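Local coordinates for endoglucanase, glycoside hydrolase family 5 protein (Cytophaga hutchinsonii, PDB 5IHS) that probably hydrolyses internal beta-1,4-glucosidic bonds of cellulose, as one of the TIM-barrel endoglucanases of a bacterium whose periplasmic endoglucanases are required to use crystalline cellulose, at residues S56-S60 against Q61-Q65; V71-W74 against L75-D78. One frame throughout, in Å; residues are numbered along the deposited sequence.

Both contacts belong to the first beta-alpha-beta unit of the TIM barrel. Contact 1 is the turn that follows strand 53-57 at its C-terminal end, the end of the barrel that carries the catalytic groove in glycoside hydrolase family 5; contact 2 runs along helix 69-77, which leads back toward strand 83-89. Their centres lie about 16 Å apart, and contact 1 closes before contact 2 opens along the chain. The two meet where L57 CD2 packs 4.3 Å from V71 CG1. Helix 99-116 receives side chains from both, since L57 and V72 each rest on V109.

Contact 1 of 2, residues S56-S60 against Q61-Q65; sequences SLFWS and QWMGQ
This turn forms the first beta-alpha loop of the TIM barrel, directly after strand 53-57, and W59 and W62 pack together across it. The carbonyl of W59 holds the turn closed: its O accepts from M63 N at 3.0 Å, nearly head-on, and from W62 N at 3.1 Å, the latter standing 51° above the carbonyl plane. W62 brings the CE3-CZ3 side of its indole over one face of W59, with CZ3 3.4 Å from W59 CD2. The two indoles point the same way but are inclined at 48°, so the meeting is oblique rather than a stack. Q61 approaches the same tryptophan at its edge, OE1 lying 3.6 Å from W59 CE3; the chain bends at chi2, and the amide plane is turned steeply from the indole. Its NE2 is bonded to M92 O, whereas the buried OE1 has no hydrogen-bonding partner. H125 meets W59 edge-to-face, and W282 of strand 279-284 touches both W59 and F58, tying the turn to the barrel rim. On the neighbouring flank, M63 CG lies only 3.2 Å from F58 CD2, a tight approach. With M63 CG beside its own backbone N (chi1 -70°) and a bend at chi2, the sulfur makes an oblique Met-aromatic contact with F58. S60 turns its hydroxyl to E102 and G89 N. A water spans the base of the turn, accepting from F58 N at 3.0 Å and donating to M63 O.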
ATOM      1  N   SER A  56      -0.739   4.791  -4.457  1.00  6.31           N
ATOM      2  CA  SER A  56       0.263   5.207  -3.492  1.00  6.33           C
ATOM      3  C   SER A  56       0.740   6.616  -3.804  1.00  5.73           C
ATOM      4  O   SER A  56       1.046   6.949  -4.955  1.00  7.11           O
ATOM      5  CB  SER A  56       1.462   4.255  -3.503  1.00  6.60           C
ATOM      6  OG  SER A  56       2.354   4.510  -2.423  1.00  6.76           O
ATOM      7  N   LEU A  57       0.872   7.413  -2.756  1.00  6.01           N
ATOM      8  CA  LEU A  57       1.696   8.600  -2.814  1.00  6.47           C
ATOM      9  C   LEU A  57       3.163   8.175  -2.866  1.00  6.68           C
ATOM     10  O   LEU A  57       3.532   7.041  -2.541  1.00  7.49           O
ATOM     11  CB  LEU A  57       1.385   9.502  -1.621  1.00  7.35           C
ATOM     12  CG  LEU A  57      -0.093   9.922  -1.522  1.00  9.09           C
ATOM     13  CD1 LEU A  57      -0.391  10.635  -0.224  1.00  9.38           C
ATOM     14  CD2 LEU A  57      -0.541  10.760  -2.699  1.00 13.33           C
ATOM     15  N   PHE A  58       4.006   9.100  -3.289  1.00  7.78           N
ATOM     16  CA  PHE A  58       5.448   8.900  -3.378  1.00  7.44           C
ATOM     17  C   PHE A  58       6.076   9.294  -2.043  1.00  7.47           C
ATOM     18  O   PHE A  58       5.431   9.915  -1.199  1.00  8.71           O
ATOM     19  CB  PHE A  58       5.932   9.794  -4.526  1.00  7.48           C
ATOM     20  CG  PHE A  58       7.389   9.653  -4.958  1.00  8.25           C
ATOM     21  CD1 PHE A  58       7.746   8.797  -5.994  1.00  9.44           C
ATOM     22  CD2 PHE A  58       8.369  10.509  -4.461  1.00  8.98           C
ATOM     23  CE1 PHE A  58       9.056   8.740  -6.452  1.00 10.73           C
ATOM     24  CE2 PHE A  58       9.675  10.458  -4.932  1.00 10.05           C
ATOM     25  CZ  PHE A  58      10.014   9.580  -5.923  1.00 10.59           C
ATOM     26  N   TRP A  59       7.348   8.942  -1.861  1.00  7.60           N
ATOM     27  CA  TRP A  59       8.132   9.324  -0.689  1.00  8.19           C
ATOM     28  C   TRP A  59       7.699  10.666  -0.106  1.00  7.94           C
ATOM     29  O   TRP A  59       7.806  11.702  -0.774  1.00  8.23           O
ATOM     30  CB  TRP A  59       9.593   9.457  -1.083  1.00  8.07           C
ATOM     31  CG  TRP A  59      10.280   8.210  -1.530  1.00  8.44           C
ATOM     32  CD1 TRP A  59      10.307   7.666  -2.785  1.00  9.40           C
ATOM     33  CD2 TRP A  59      11.115   7.392  -0.720  1.00  9.09           C
ATOM     34  NE1 TRP A  59      11.104   6.549  -2.789  1.00  9.65           N
ATOM     35  CE2 TRP A  59      11.606   6.354  -1.528  1.00  9.60           C
ATOM     36  CE3 TRP A  59      11.494   7.442   0.623  1.00 10.51           C
ATOM     37  CZ2 TRP A  59      12.471   5.374  -1.034  1.00 10.77           C
ATOM     38  CZ3 TRP A  59      12.351   6.480   1.109  1.00 10.96           C
ATOM     39  CH2 TRP A  59      12.831   5.460   0.286  1.00 11.00           C
ATOM     40  N   SER A  60       7.278  10.671   1.157  1.00  7.82           N
ATOM     41  CA  SER A  60       6.691  11.859   1.757  1.00  8.00           C
ATOM     42  C   SER A  60       7.661  13.031   1.828  1.00  8.21           C
ATOM     43  O   SER A  60       7.223  14.189   1.778  1.00  8.80           O
ATOM     44  CB  SER A  60       6.189  11.528   3.159  1.00  8.15           C
ATOM     45  OG  SER A  60       7.211  11.025   4.000  1.00  8.30           O
ATOM     46  N   GLN A  61       8.961  12.772   1.974  1.00  8.62           N
ATOM     47  CA  GLN A  61       9.893  13.889   2.109  1.00  9.52           C
ATOM     48  C   GLN A  61      10.211  14.556   0.775  1.00  9.80           C
ATOM     49  O   GLN A  61      10.748  15.671   0.763  1.00 11.62           O
ATOM     50  CB  GLN A  61      11.170  13.477   2.867  1.00 10.37           C
ATOM     51  CG  GLN A  61      12.173  12.613   2.113  1.00 10.37           C
ATOM     52  CD  GLN A  61      11.925  11.122   2.280  1.00 10.26           C
ATOM     53  OE1 GLN A  61      10.792  10.643   2.128  1.00  9.50           O
ATOM     54  NE2 GLN A  61      12.982  10.376   2.593  1.00 11.62           N
ATOM     55  N   TRP A  62       9.868  13.916  -0.342  1.00  9.70           N
ATOM     56  CA  TRP A  62      10.200  14.429  -1.662  1.00 10.42           C
ATOM     57  C   TRP A  62       8.990  14.816  -2.504  1.00 10.65           C
ATOM     58  O   TRP A  62       9.141  15.624  -3.427  1.00 12.12           O
ATOM     59  CB  TRP A  62      11.064  13.410  -2.418  1.00 12.26           C
ATOM     60  CG  TRP A  62      12.388  13.165  -1.737  1.00 13.05           C
ATOM     61  CD1 TRP A  62      13.187  14.089  -1.130  1.00 13.77           C
ATOM     62  CD2 TRP A  62      13.042  11.904  -1.574  1.00 13.46           C
ATOM     63  NE1 TRP A  62      14.296  13.481  -0.600  1.00 14.43           N
ATOM     64  CE2 TRP A  62      14.234  12.141  -0.862  1.00 14.59           C
ATOM     65  CE3 TRP A  62      12.737  10.597  -1.958  1.00 14.49           C
ATOM     66  CZ2 TRP A  62      15.118  11.120  -0.529  1.00 15.45           C
ATOM     67  CZ3 TRP A  62      13.617   9.584  -1.625  1.00 15.41           C
ATOM     68  CH2 TRP A  62      14.795   9.852  -0.923  1.00 15.89           C
ATOM     69  N   MET A  63       7.803  14.294  -2.193  1.00  9.40           N
ATOM     70  CA  MET A  63       6.567  14.647  -2.888  1.00  9.38           C
ATOM     71  C   MET A  63       5.475  14.984  -1.884  1.00  9.37           C
ATOM     72  O   MET A  63       4.294  14.698  -2.090  1.00  9.50           O
ATOM     73  CB  MET A  63       6.145  13.536  -3.847  1.00 10.25           C
ATOM     74  CG  MET A  63       7.034  13.386  -5.064  1.00 11.08           C
ATOM     75  SD  MET A  63       6.754  14.677  -6.282  1.00 11.09           S
ATOM     76  CE  MET A  63       8.257  14.484  -7.244  1.00 12.40           C
ATOM     77  N   GLY A  64       5.867  15.628  -0.782  1.00  9.79           N
ATOM     78  CA  GLY A  64       4.946  15.973   0.284  1.00  9.91           C
ATOM     79  C   GLY A  64       3.863  16.949  -0.112  1.00  9.69           C
ATOM     80  O   GLY A  64       2.847  17.036   0.582  1.00 10.06           O
ATOM     81  N   GLN A  65       4.041  17.676  -1.219  1.00  9.44           N
ATOM     82  CA  GLN A  65       3.019  18.625  -1.644  1.00 10.32           C
ATOM     83  C   GLN A  65       1.700  17.943  -1.995  1.00  9.60           C
ATOM     84  O   GLN A  65       0.669  18.619  -2.020  1.00 10.65           O
ATOM     85  CB  GLN A  65       3.505  19.497  -2.817  1.00 10.86           C
ATOM     86  CG  GLN A  65       3.742  18.779  -4.140  1.00 11.94           C
ATOM     87  CD  GLN A  65       5.156  18.234  -4.290  1.00 12.83           C
ATOM     88  OE1 GLN A  65       5.781  17.807  -3.317  1.00 12.87           O
ATOM     89  NE2 GLN A  65       5.660  18.226  -5.523  1.00 14.05           N
TER
HETATM   90  O   HOH W   1       3.124  11.962  -3.303  1.00  9.97           O

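Contact 2 of 2, residues V71-W74 against L75-D78; sequences VVKW and LRDD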
ATOM      1  N   VAL A  71      -6.114  16.208  -2.712  1.00  8.47           N
ATOM      2  CA  VAL A  71      -5.685  15.032  -3.466  1.00  8.05           C
ATOM      3  C   VAL A  71      -6.505  13.809  -3.072  1.00  7.56           C
ATOM      4  O   VAL A  71      -6.958  13.053  -3.934  1.00  7.69           O
ATOM      5  CB  VAL A  71      -4.170  14.811  -3.299  1.00  8.46           C
ATOM      6  CG1 VAL A  71      -3.737  13.424  -3.771  1.00  8.67           C
ATOM      7  CG2 VAL A  71      -3.412  15.894  -4.054  1.00  9.41           C
ATOM      8  N   VAL A  72      -6.680  13.567  -1.771  1.00  7.62           N
ATOM      9  CA  VAL A  72      -7.426  12.376  -1.364  1.00  7.54           C
ATOM     10  C   VAL A  72      -8.855  12.421  -1.904  1.00  7.39           C
ATOM     11  O   VAL A  72      -9.373  11.418  -2.411  1.00  7.59           O
ATOM     12  CB  VAL A  72      -7.376  12.192   0.162  1.00  7.86           C
ATOM     13  CG1 VAL A  72      -8.299  11.067   0.600  1.00  9.00           C
ATOM     14  CG2 VAL A  72      -5.939  11.904   0.616  1.00  8.79           C
ATOM     15  N   LYS A  73      -9.513  13.580  -1.809  1.00  7.49           N
ATOM     16  CA  LYS A  73     -10.877  13.696  -2.326  1.00  7.86           C
ATOM     17  C   LYS A  73     -10.923  13.436  -3.826  1.00  7.70           C
ATOM     18  O   LYS A  73     -11.826  12.747  -4.316  1.00  7.99           O
ATOM     19  CB  LYS A  73     -11.453  15.073  -2.009  1.00  9.50           C
ATOM     20  CG  LYS A  73     -12.915  15.194  -2.395  1.00 12.06           C
ATOM     21  CD  LYS A  73     -13.504  16.525  -1.996  1.00 14.80           C
ATOM     22  CE  LYS A  73     -14.959  16.614  -2.411  1.00 18.42           C
ATOM     23  NZ  LYS A  73     -15.490  17.960  -2.114  1.00 21.00           N
ATOM     24  N   TRP A  74      -9.962  13.989  -4.571  1.00  7.27           N
ATOM     25  CA  TRP A  74      -9.917  13.800  -6.014  1.00  7.10           C
ATOM     26  C   TRP A  74      -9.643  12.344  -6.363  1.00  6.87           C
ATOM     27  O   TRP A  74     -10.223  11.802  -7.315  1.00  7.53           O
ATOM     28  CB  TRP A  74      -8.857  14.733  -6.622  1.00  8.03           C
ATOM     29  CG  TRP A  74      -8.825  14.701  -8.113  1.00  7.73           C
ATOM     30  CD1 TRP A  74      -7.885  14.115  -8.898  1.00  8.25           C
ATOM     31  CD2 TRP A  74      -9.805  15.250  -9.008  1.00  7.60           C
ATOM     32  NE1 TRP A  74      -8.205  14.273 -10.225  1.00  8.74           N
ATOM     33  CE2 TRP A  74      -9.382  14.961 -10.321  1.00  8.01           C
ATOM     34  CE3 TRP A  74     -10.997  15.963  -8.825  1.00  8.68           C
ATOM     35  CZ2 TRP A  74     -10.100  15.361 -11.445  1.00  8.75           C
ATOM     36  CZ3 TRP A  74     -11.707  16.363  -9.950  1.00  9.40           C
ATOM     37  CH2 TRP A  74     -11.260  16.059 -11.234  1.00  9.47           C
ATOM     38  N   LEU A  75      -8.753  11.691  -5.615  1.00  6.77           N
ATOM     39  CA  LEU A  75      -8.507  10.271  -5.853  1.00  7.20           C
ATOM     40  C   LEU A  75      -9.772   9.442  -5.643  1.00  7.05           C
ATOM     41  O   LEU A  75     -10.024   8.496  -6.390  1.00  7.96           O
ATOM     42  CB  LEU A  75      -7.367   9.765  -4.968  1.00  7.12           C
ATOM     43  CG  LEU A  75      -5.979  10.283  -5.344  1.00  8.26           C
ATOM     44  CD1 LEU A  75      -4.968   9.834  -4.307  1.00  9.46           C
ATOM     45  CD2 LEU A  75      -5.569   9.805  -6.730  1.00  8.71           C
ATOM     46  N   ARG A  76     -10.581   9.768  -4.634  1.00  7.19           N
ATOM     47  CA  ARG A  76     -11.848   9.063  -4.457  1.00  7.39           C
ATOM     48  C   ARG A  76     -12.826   9.398  -5.579  1.00  7.74           C
ATOM     49  O   ARG A  76     -13.419   8.501  -6.188  1.00  8.86           O
ATOM     50  CB  ARG A  76     -12.473   9.436  -3.116  1.00  7.83           C
ATOM     51  CG  ARG A  76     -13.811   8.728  -2.866  1.00  8.51           C
ATOM     52  CD  ARG A  76     -14.540   9.303  -1.671  1.00  9.12           C
ATOM     53  NE  ARG A  76     -15.033  10.628  -2.003  1.00  9.85           N
ATOM     54  CZ  ARG A  76     -15.783  11.382  -1.215  1.00 11.16           C
ATOM     55  NH1 ARG A  76     -16.108  10.967   0.005  1.00 12.02           N
ATOM     56  NH2 ARG A  76     -16.204  12.560  -1.660  1.00 13.05           N
ATOM     57  N   ASP A  77     -13.038  10.692  -5.839  1.00  7.85           N
ATOM     58  CA  ASP A  77     -14.144  11.103  -6.699  1.00  9.03           C
ATOM     59  C   ASP A  77     -13.850  10.875  -8.175  1.00  8.74           C
ATOM     60  O   ASP A  77     -14.749  10.497  -8.932  1.00  9.74           O
ATOM     61  CB  ASP A  77     -14.450  12.587  -6.524  1.00 10.57           C
ATOM     62  CG  ASP A  77     -15.046  12.928  -5.173  1.00 13.32           C
ATOM     63  OD1 ASP A  77     -15.482  12.019  -4.431  1.00 14.40           O
ATOM     64  OD2 ASP A  77     -15.091  14.141  -4.867  1.00 15.37           O
ATOM     65  N   ASP A  78     -12.622  11.136  -8.614  1.00  7.88           N
ATOM     66  CA  ASP A  78     -12.271  11.031 -10.026  1.00  7.71           C
ATOM     67  C   ASP A  78     -11.545   9.737 -10.364  1.00  7.74           C
ATOM     68  O   ASP A  78     -11.802   9.146 -11.416  1.00  9.67           O
ATOM     69  CB  ASP A  78     -11.416  12.229 -10.459  1.00  8.47           C
ATOM     70  CG  ASP A  78     -11.107  12.203 -11.940  1.00  8.83           C
ATOM     71  OD1 ASP A  78     -12.035  12.445 -12.737  1.00 10.44           O
ATOM     72  OD2 ASP A  78      -9.950  11.900 -12.301  1.00  9.93           O
TER
HETATM   73  O   HOH W   2      -7.465  13.036 -12.698  1.00  8.75           O
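On helix 69-77, the first outer helix of the TIM barrel, W74 pairs with D78, four residues on. D78 CB sits over the centre of the W74 six-membered ring, 3.6 Å from its centroid, in a CH-pi contact. Both side chains set CG opposite the backbone N (chi1 near 180°), which sends them the same way; D78 chi2 then turns the carboxylate nearly flat against the indole, their planes 17° apart. At the indole edge, W74 NE1 donates to a water that in turn donates to D78 OD2, linking the two groups a second time. R317 forms a salt bridge with that carboxylate, and W304 meets W74 edge-to-face, so the pair joins the helix to the C-terminal part of the chain. Farther round the helix, V71 CG1 lies 3.8 Å from L75 CD1, the two side chains running alongside each other. K73 is fully extended; its aliphatic part crosses D77 obliquely, with K73 CG 3.5 Å from D77 OD2. The charged end does not close on the acid, K73 NZ remaining 4.7 Å from D77 OD2. R76 instead engages D77 through a bend at chi3 (71°), which swings the guanidinium back to present its NE side to D77. R76 NH1 also donates to K116 O of helix 99-116. Beneath these side chains run four i to i+4 backbone bonds, among them D78 N to W74 O. D77 OD1 takes both side-on donors of the salt bridge, R76 NE at 2.8 Å and R76 NH2 at 2.9 Å.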